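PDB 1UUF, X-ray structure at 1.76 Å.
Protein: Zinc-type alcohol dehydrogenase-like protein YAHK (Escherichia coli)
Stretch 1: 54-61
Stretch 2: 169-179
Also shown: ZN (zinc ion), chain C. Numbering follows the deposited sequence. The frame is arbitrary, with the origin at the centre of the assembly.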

# COMPACT_ATOMS: atom_id res chain seq x y z
N ILE A 54 -37.20 6.33 -11.82
CA ILE A 54 -36.04 7.19 -11.60
C ILE A 54 -36.36 8.68 -11.64
O ILE A 54 -36.93 9.18 -12.61
N ALA A 55 -35.98 9.38 -10.57
CA ALA A 55 -36.22 10.81 -10.49
C ALA A 55 -35.00 11.57 -10.97
O ALA A 55 -35.11 12.51 -11.76
N TYR A 56 -33.83 11.17 -10.49
CA TYR A 56 -32.58 11.83 -10.87
C TYR A 56 -31.43 10.85 -11.01
O TYR A 56 -31.43 9.77 -10.41
N CYS A 57 -30.45 11.23 -11.82
CA CYS A 57 -29.27 10.40 -12.02
C CYS A 57 -28.04 11.28 -12.15
O CYS A 57 -27.97 12.14 -13.03
N GLY A 58 -27.07 11.07 -11.26
CA GLY A 58 -25.85 11.85 -11.29
C GLY A 58 -25.00 11.44 -12.49
O GLY A 58 -25.09 10.31 -12.96
N VAL A 59 -24.19 12.37 -12.98
CA VAL A 59 -23.33 12.09 -14.12
C VAL A 59 -21.91 11.86 -13.60
O VAL A 59 -21.30 12.75 -13.00
N CYS A 60 -21.41 10.65 -13.83
CA CYS A 60 -20.09 10.25 -13.36
C CYS A 60 -19.08 10.16 -14.51
O CYS A 60 -19.46 9.92 -15.65
N HIS A 61 -17.81 10.37 -14.20
CA HIS A 61 -16.79 10.29 -15.24
C HIS A 61 -16.76 8.89 -15.85
O HIS A 61 -16.34 8.72 -17.00
N GLN A 169 -34.51 16.96 -1.20
CA GLN A 169 -33.08 16.84 -1.44
C GLN A 169 -32.68 15.65 -2.30
O GLN A 169 -31.49 15.38 -2.46
N LEU A 170 -33.66 14.95 -2.87
CA LEU A 170 -33.38 13.78 -3.69
C LEU A 170 -32.30 13.95 -4.76
O LEU A 170 -31.40 13.12 -4.87
N ALA A 171 -32.40 15.01 -5.55
CA ALA A 171 -31.43 15.25 -6.61
C ALA A 171 -30.00 15.37 -6.09
O ALA A 171 -29.06 14.85 -6.69
N ALA A 172 -29.85 16.07 -4.97
CA ALA A 172 -28.53 16.28 -4.38
C ALA A 172 -27.99 15.01 -3.72
O ALA A 172 -26.79 14.91 -3.45
N VAL A 173 -28.87 14.05 -3.47
CA VAL A 173 -28.47 12.78 -2.87
C VAL A 173 -27.90 11.83 -3.93
O VAL A 173 -27.05 10.99 -3.65
N ALA A 174 -28.38 11.99 -5.16
CA ALA A 174 -27.97 11.13 -6.27
C ALA A 174 -26.47 10.81 -6.36
O ALA A 174 -26.09 9.64 -6.39
N PRO A 175 -25.60 11.84 -6.40
CA PRO A 175 -24.16 11.59 -6.49
C PRO A 175 -23.56 10.75 -5.35
O PRO A 175 -22.47 10.20 -5.48
N LEU A 176 -24.27 10.65 -4.24
CA LEU A 176 -23.77 9.87 -3.12
C LEU A 176 -23.65 8.40 -3.51
O LEU A 176 -22.79 7.68 -3.00
N LEU A 177 -24.51 7.95 -4.42
CA LEU A 177 -24.52 6.55 -4.85
C LEU A 177 -23.24 6.04 -5.51
O LEU A 177 -23.06 4.83 -5.66
N CYS A 178 -22.37 6.94 -5.94
CA CYS A 178 -21.08 6.53 -6.50
C CYS A 178 -19.98 7.43 -5.97
O CYS A 178 -19.11 6.98 -5.23
N ALA A 179 -20.02 8.71 -6.35
CA ALA A 179 -19.00 9.64 -5.89
C ALA A 179 -18.92 9.61 -4.37
O ALA A 179 -17.83 9.61 -3.79

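Short side chains let a strand and a helical segment with its following turn approach closely, and the zinc-type alcohol dehydrogenase-like protein YAHK illustrates how a single aromatic ring and a shared metal can then join the two. No hydrogen bond crosses between the two stretches; apart from the metal site, the contact is one of apolar packing. The CA-to-CB bonds of A55, Y56 and C60 point toward the second stretch, those of C57 and V59 away from it, and G58 offers no side chain at all.

Y56 dominates. Its chi1 of -54° (m) and chi2 of 94° lay the ring flat against the first helical segment, 170-173, where A171 covers one face. The methyl carbon A171 CB sits 3.6 Å from the centroid of the Y56 ring and only 8° off its normal, a well-centred CH-pi contact, while Y56 CD1 lies 3.6 Å from A171 CA. A171 directs its CA-to-CB bond sideways, which suits this arrangement: the ring can rest on both the methyl and the backbone carbon. L170 approaches the ring obliquely, with L170 CB 4.1 Å from Y56 CE1. Its chi1 of -100° falls between wells, with chi2 t, and in this conformation L170 CD1 comes within 4.4 Å of A55 CB, so the leucine touches two successive residues of the strand.

Farther along, A174 points toward the strand and fills the space beside G58, its CB 4.0 Å from G58 N and 4.5 Å from Y56 CB. The glycine matters here: an ideally placed CB would point toward the second stretch and lie 3.6 Å from P175 CG and 4.0 Å from A174 C. Its absence accompanies a close backbone approach, G58 CA and P175 CA being 5.1 Å apart.

Beyond this point the chains diverge, with C60 CA and A179 CA 7.6 Å apart, and zinc takes over from direct packing. The CA-to-CB bonds of C60 and C178 each point toward the other stretch, and both residues adopt the t rotamer (chi1 179° and -178°), which carries each sulfur to the metal: C60 SG and C178 SG each lie 2.4 Å from ZN. C60 SG and C178 SG are 4.2 Å apart, a separation that follows from two 2.4 Å bonds to one zinc ion and the wide angle between them. Water 1, its O 2.3 Å from ZN, and one atom from elsewhere in the structure complete a set of four ligands. C60 SG also caps a backbone N just past its stretch, so one cysteine sulfur serves both metal and helix.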

# COMPACT_ATOMS: atom_id res chain seq x y z
CB ILE A 54 -34.93 6.87 -12.62
CG1 ILE A 54 -34.54 5.40 -12.51
CG2 ILE A 54 -33.71 7.75 -12.36
CD1 ILE A 54 -33.44 4.97 -13.47
CB ALA A 55 -36.57 11.20 -9.06
CB TYR A 56 -32.19 12.88 -9.82
CG TYR A 56 -33.27 13.88 -9.52
CD1 TYR A 56 -34.15 13.69 -8.46
CD2 TYR A 56 -33.46 14.99 -10.34
CE1 TYR A 56 -35.19 14.59 -8.21
CE2 TYR A 56 -34.50 15.89 -10.11
CZ TYR A 56 -35.36 15.68 -9.04
OH TYR A 56 -36.40 16.55 -8.83
CB CYS A 57 -29.41 9.53 -13.27
SG CYS A 57 -28.04 8.34 -13.46
CB VAL A 59 -23.35 13.27 -15.12
CG1 VAL A 59 -22.47 12.95 -16.32
CG2 VAL A 59 -24.79 13.53 -15.57
CB CYS A 60 -20.18 8.88 -12.67
SG CYS A 60 -18.61 8.22 -12.06
CB HIS A 61 -15.41 10.65 -14.68
CG HIS A 61 -15.12 12.11 -14.69
ND1 HIS A 61 -15.65 12.99 -13.77
CD2 HIS A 61 -14.38 12.87 -15.54
CE1 HIS A 61 -15.25 14.22 -14.05
NE2 HIS A 61 -14.48 14.17 -15.13
CB GLN A 169 -32.33 16.75 -0.11
CG GLN A 169 -32.07 18.09 0.54
CD GLN A 169 -31.27 17.96 1.82
OE1 GLN A 169 -30.61 18.90 2.26
NE2 GLN A 169 -31.33 16.79 2.44
CB LEU A 170 -34.65 13.28 -4.37
CG LEU A 170 -35.35 12.09 -3.72
CD1 LEU A 170 -36.43 11.58 -4.67
CD2 LEU A 170 -34.34 10.97 -3.44
CB ALA A 171 -31.80 16.51 -7.39
CB ALA A 172 -28.59 17.42 -3.36
CB VAL A 173 -29.68 12.10 -2.18
CG1 VAL A 173 -29.32 10.68 -1.77
CG2 VAL A 173 -30.10 12.91 -0.96
CB ALA A 174 -28.47 11.72 -7.59
CB PRO A 175 -23.56 13.00 -6.55
CG PRO A 175 -24.67 13.81 -7.17
CD PRO A 175 -25.88 13.29 -6.43
CB LEU A 176 -24.69 10.01 -1.91
CG LEU A 176 -24.82 11.40 -1.29
CD1 LEU A 176 -25.71 11.33 -0.05
CD2 LEU A 176 -23.46 11.93 -0.91
CB LEU A 177 -25.74 6.30 -5.74
CG LEU A 177 -27.06 6.11 -4.97
CD1 LEU A 177 -26.97 4.89 -4.07
CD2 LEU A 177 -27.38 7.35 -4.15
CB CYS A 178 -21.06 6.54 -8.02
SG CYS A 178 -19.42 5.96 -8.62
CB ALA A 179 -19.33 11.05 -6.36
ZN ZN C . -19.29 6.21 -11.00
O HOH W 1 -17.44 4.89 -11.24